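Local coordinates for protein dermonecrotic toxin (Pasteurella multocida, PDB 2EBF) that acts as a dermonecrotic, mitogenic toxin that induces bone resorption, and is represented here by its C-terminal region with a thiol-protease-like catalytic triad, at residues E269-S278 against T426-G437. Sequence-based numbering, arbitrary orientation.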
loop_
_atom_site.group_PDB
_atom_site.type_symbol
_atom_site.label_atom_id
_atom_site.label_comp_id
_atom_site.label_asym_id
_atom_site.label_seq_id
_atom_site.Cartn_x
_atom_site.Cartn_y
_atom_site.Cartn_z
ATOM N N GLU A 269 21.187 -6.241 -1.691
ATOM C CA GLU A 269 22.128 -6.875 -0.780
ATOM C C GLU A 269 23.539 -6.850 -1.369
ATOM O O GLU A 269 24.504 -6.476 -0.694
ATOM C CB GLU A 269 21.712 -8.312 -0.488
ATOM C CG GLU A 269 22.766 -9.084 0.297
ATOM C CD GLU A 269 22.415 -10.531 0.505
ATOM O OE1 GLU A 269 23.295 -11.290 0.954
ATOM O OE2 GLU A 269 21.267 -10.922 0.225
ATOM N N MET A 270 23.650 -7.246 -2.633
ATOM C CA MET A 270 24.935 -7.253 -3.315
ATOM C C MET A 270 25.509 -5.851 -3.468
ATOM O O MET A 270 26.697 -5.640 -3.221
ATOM C CB MET A 270 24.811 -7.927 -4.676
ATOM C CG MET A 270 24.478 -9.388 -4.580
ATOM S SD MET A 270 24.708 -10.173 -6.176
ATOM C CE MET A 270 24.398 -11.877 -5.742
ATOM N N PHE A 271 24.667 -4.897 -3.853
ATOM C CA PHE A 271 25.103 -3.520 -4.077
ATOM C C PHE A 271 25.737 -2.880 -2.842
ATOM O O PHE A 271 26.724 -2.149 -2.956
ATOM C CB PHE A 271 23.944 -2.654 -4.565
ATOM C CG PHE A 271 24.325 -1.226 -4.841
ATOM C CD1 PHE A 271 24.721 -0.834 -6.118
ATOM C CD2 PHE A 271 24.294 -0.274 -3.828
ATOM C CE1 PHE A 271 25.075 0.486 -6.381
ATOM C CE2 PHE A 271 24.648 1.052 -4.079
ATOM C CZ PHE A 271 25.038 1.430 -5.364
ATOM N N TYR A 272 25.163 -3.148 -1.672
ATOM C CA TYR A 272 25.635 -2.526 -0.429
ATOM C C TYR A 272 26.732 -3.314 0.286
ATOM O O TYR A 272 27.351 -2.804 1.219
ATOM C CB TYR A 272 24.454 -2.215 0.508
ATOM C CG TYR A 272 23.695 -0.977 0.082
ATOM C CD1 TYR A 272 22.395 -1.058 -0.437
ATOM C CD2 TYR A 272 24.295 0.280 0.161
ATOM C CE1 TYR A 272 21.714 0.096 -0.842
ATOM C CE2 TYR A 272 23.626 1.429 -0.246
ATOM C CZ TYR A 272 22.340 1.332 -0.745
ATOM O OH TYR A 272 21.702 2.486 -1.131
ATOM N N SER A 273 26.985 -4.538 -0.164
ATOM C CA SER A 273 28.052 -5.360 0.400
ATOM C C SER A 273 29.227 -5.586 -0.564
ATOM O O SER A 273 30.247 -6.156 -0.172
ATOM C CB SER A 273 27.501 -6.703 0.915
ATOM O OG SER A 273 26.915 -7.463 -0.132
ATOM N N ILE A 274 29.091 -5.133 -1.812
ATOM C CA ILE A 274 30.130 -5.347 -2.828
ATOM C C ILE A 274 30.522 -4.046 -3.546
ATOM O O ILE A 274 29.718 -3.459 -4.276
ATOM C CB ILE A 274 29.722 -6.450 -3.847
ATOM C CG1 ILE A 274 29.520 -7.795 -3.138
ATOM C CG2 ILE A 274 30.762 -6.584 -4.951
ATOM C CD1 ILE A 274 28.731 -8.824 -3.941
ATOM N N SER A 275 31.766 -3.608 -3.323
ATOM C CA SER A 275 32.319 -2.398 -3.946
ATOM C C SER A 275 33.838 -2.345 -3.728
ATOM O O SER A 275 34.376 -3.193 -3.015
ATOM C CB SER A 275 31.663 -1.141 -3.366
ATOM O OG SER A 275 32.279 -0.777 -2.147
ATOM N N PRO A 276 34.537 -1.357 -4.334
ATOM C CA PRO A 276 35.970 -1.194 -4.038
ATOM C C PRO A 276 36.283 -1.038 -2.544
ATOM O O PRO A 276 37.374 -1.416 -2.112
ATOM C CB PRO A 276 36.356 0.083 -4.805
ATOM C CG PRO A 276 35.053 0.747 -5.174
ATOM C CD PRO A 276 34.082 -0.376 -5.338
ATOM N N TYR A 277 35.330 -0.507 -1.772
ATOM C CA TYR A 277 35.510 -0.308 -0.328
ATOM C C TYR A 277 35.642 -1.619 0.442
ATOM O O TYR A 277 36.366 -1.687 1.437
ATOM C CB TYR A 277 34.349 0.490 0.268
ATOM C CG TYR A 277 34.180 1.889 -0.270
ATOM C CD1 TYR A 277 32.936 2.328 -0.721
ATOM C CD2 TYR A 277 35.253 2.782 -0.317
ATOM C CE1 TYR A 277 32.759 3.621 -1.207
ATOM C CE2 TYR A 277 35.088 4.078 -0.805
ATOM C CZ TYR A 277 33.840 4.487 -1.250
ATOM O OH TYR A 277 33.662 5.764 -1.733
ATOM N N SER A 278 34.929 -2.646 -0.011
ATOM C CA SER A 278 34.917 -3.944 0.660
ATOM C C SER A 278 35.668 -5.006 -0.135
ATOM O O SER A 278 35.932 -6.100 0.371
ATOM C CB SER A 278 33.477 -4.404 0.898
ATOM O OG SER A 278 32.781 -4.535 -0.327
ATOM N N THR A 426 28.570 -10.696 5.817
ATOM C CA THR A 426 27.771 -9.732 5.041
ATOM C C THR A 426 27.666 -8.396 5.772
ATOM O O THR A 426 27.912 -7.335 5.191
ATOM C CB THR A 426 26.366 -10.277 4.717
ATOM O OG1 THR A 426 26.497 -11.525 4.030
ATOM C CG2 THR A 426 25.591 -9.299 3.832
ATOM N N LEU A 427 27.325 -8.461 7.053
ATOM C CA LEU A 427 27.371 -7.296 7.935
ATOM C C LEU A 427 28.733 -6.582 7.860
ATOM O O LEU A 427 28.798 -5.364 7.633
ATOM C CB LEU A 427 27.039 -7.716 9.373
ATOM C CG LEU A 427 27.092 -6.663 10.496
ATOM C CD1 LEU A 427 26.116 -5.515 10.231
ATOM C CD2 LEU A 427 26.840 -7.300 11.861
ATOM N N ASP A 428 29.812 -7.352 8.012
ATOM C CA ASP A 428 31.177 -6.825 7.972
ATOM C C ASP A 428 31.451 -6.090 6.662
ATOM O O ASP A 428 31.962 -4.964 6.667
ATOM C CB ASP A 428 32.187 -7.965 8.177
ATOM C CG ASP A 428 33.613 -7.470 8.371
ATOM O OD1 ASP A 428 33.820 -6.430 9.039
ATOM O OD2 ASP A 428 34.538 -8.133 7.856
ATOM N N ALA A 429 31.090 -6.725 5.546
ATOM C CA ALA A 429 31.241 -6.125 4.227
ATOM C C ALA A 429 30.425 -4.845 4.117
ATOM O O ALA A 429 30.901 -3.831 3.587
ATOM C CB ALA A 429 30.817 -7.107 3.149
ATOM N N MET A 430 29.193 -4.894 4.622
ATOM C CA MET A 430 28.316 -3.725 4.583
ATOM C C MET A 430 28.889 -2.568 5.408
ATOM O O MET A 430 28.843 -1.405 4.975
ATOM C CB MET A 430 26.895 -4.091 5.021
ATOM C CG MET A 430 26.133 -4.930 3.990
ATOM S SD MET A 430 24.378 -5.019 4.386
ATOM C CE MET A 430 23.719 -5.979 3.028
ATOM N N LEU A 431 29.460 -2.888 6.568
ATOM C CA LEU A 431 30.148 -1.875 7.386
ATOM C C LEU A 431 31.324 -1.229 6.657
ATOM O O LEU A 431 31.483 -0.007 6.703
ATOM C CB LEU A 431 30.603 -2.441 8.736
ATOM C CG LEU A 431 29.513 -2.854 9.736
ATOM C CD1 LEU A 431 30.128 -3.586 10.919
ATOM C CD2 LEU A 431 28.670 -1.668 10.216
ATOM N N PHE A 432 32.132 -2.044 5.971
ATOM C CA PHE A 432 33.234 -1.522 5.161
ATOM C C PHE A 432 32.748 -0.523 4.132
ATOM O O PHE A 432 33.379 0.514 3.917
ATOM C CB PHE A 432 33.993 -2.648 4.451
ATOM C CG PHE A 432 35.148 -3.177 5.230
ATOM C CD1 PHE A 432 35.259 -4.535 5.489
ATOM C CD2 PHE A 432 36.119 -2.312 5.731
ATOM C CE1 PHE A 432 36.334 -5.033 6.219
ATOM C CE2 PHE A 432 37.199 -2.797 6.471
ATOM C CZ PHE A 432 37.309 -4.164 6.707
ATOM N N ASN A 433 31.624 -0.847 3.494
ATOM C CA ASN A 433 31.010 0.043 2.533
ATOM C C ASN A 433 30.544 1.346 3.157
ATOM O O ASN A 433 30.853 2.423 2.644
ATOM C CB ASN A 433 29.857 -0.658 1.834
ATOM C CG ASN A 433 30.321 -1.486 0.681
ATOM O OD1 ASN A 433 30.780 -2.618 0.848
ATOM N ND2 ASN A 433 30.218 -0.926 -0.511
ATOM N N LEU A 434 29.808 1.238 4.264
ATOM C CA LEU A 434 29.358 2.402 5.032
ATOM C C LEU A 434 30.504 3.298 5.499
ATOM O O LEU A 434 30.405 4.526 5.437
ATOM C CB LEU A 434 28.537 1.956 6.247
ATOM C CG LEU A 434 27.089 1.518 6.028
ATOM C CD1 LEU A 434 26.453 1.117 7.349
ATOM C CD2 LEU A 434 26.280 2.626 5.345
ATOM N N ASP A 435 31.583 2.677 5.972
ATOM C CA ASP A 435 32.735 3.408 6.494
ATOM C C ASP A 435 33.761 3.757 5.412
ATOM O O ASP A 435 34.887 4.153 5.723
ATOM C CB ASP A 435 33.386 2.621 7.639
ATOM C CG ASP A 435 32.571 2.677 8.927
ATOM O OD1 ASP A 435 32.636 1.714 9.721
ATOM O OD2 ASP A 435 31.867 3.684 9.147
ATOM N N LYS A 436 33.355 3.631 4.145
ATOM C CA LYS A 436 34.232 3.867 2.993
ATOM C C LYS A 436 35.579 3.135 3.095
ATOM O O LYS A 436 36.629 3.700 2.772
ATOM C CB LYS A 436 34.446 5.370 2.759
ATOM C CG LYS A 436 33.357 6.053 1.951
ATOM C CD LYS A 436 32.351 6.767 2.826
ATOM C CE LYS A 436 31.333 7.519 1.965
ATOM N NZ LYS A 436 30.503 8.475 2.763
ATOM N N GLY A 437 35.542 1.887 3.557
ATOM C CA GLY A 437 36.743 1.055 3.676
ATOM C C GLY A 437 37.626 1.350 4.877
ATOM O O GLY A 437 38.645 0.682 5.082
HETATM O O HOH W 1 26.673 -0.907 3.148
#
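Tyr277 lies against Lys436 where the loop after helix 267-273 meets the C-terminal end of helix 425-434, both within the C2 part of the toxin. With CG anti to its own carbonyl carbon (chi1 -62°), the tyrosine lays its ring along this helix end. Its CB faces Phe432 O at 3.8 Å. Farther out, CD2 of Tyr277 comes 3.4 Å from Lys436 C. Tyr277 CZ reaches Lys436 CG at 3.6 Å, and the tip, OH, meets that same CG at 3.7 Å. Lys436 CA makes a CH-pi contact over one ring face, 3.8 Å from the centroid of Tyr277 and 18° off the normal, and the lysine chain bends at chi2 to run beside the ring. Lys436 has positive phi as the C-prime residue of a Schellman motif, in which Gly437 N returns to Phe432 O; the glycine, lacking a side chain, also accepts positive phi and lets Tyr277 O come close.

Nearer the helix middle, small residues allow close approach: Ala429 CB packs 4.0 Å from Ser273 CB, which also meets Met430 CG. The flexible, unbranched Met430 extends until CE lies 3.8 Å from Glu269 O, with Val410 of helix 407-418 also touching its side chain. Ser273's short hydroxyl, held near the backbone by chi1 of 61°, donates to Glu269 O (OG to O 2.7 Å). Asn433 packs its CB against Tyr272 O. Ser275 OG accepts from Tyr277 N in an ST turn, bending the loop that presents the ring.

One water donates to both Tyr272 O and Met430 O, bridging the two backbones. The chemistry implies a junction held largely by van der Waals packing, part of it against backbone carbonyls, with CH-pi contact and this water bridge, while Ser275 shapes the loop.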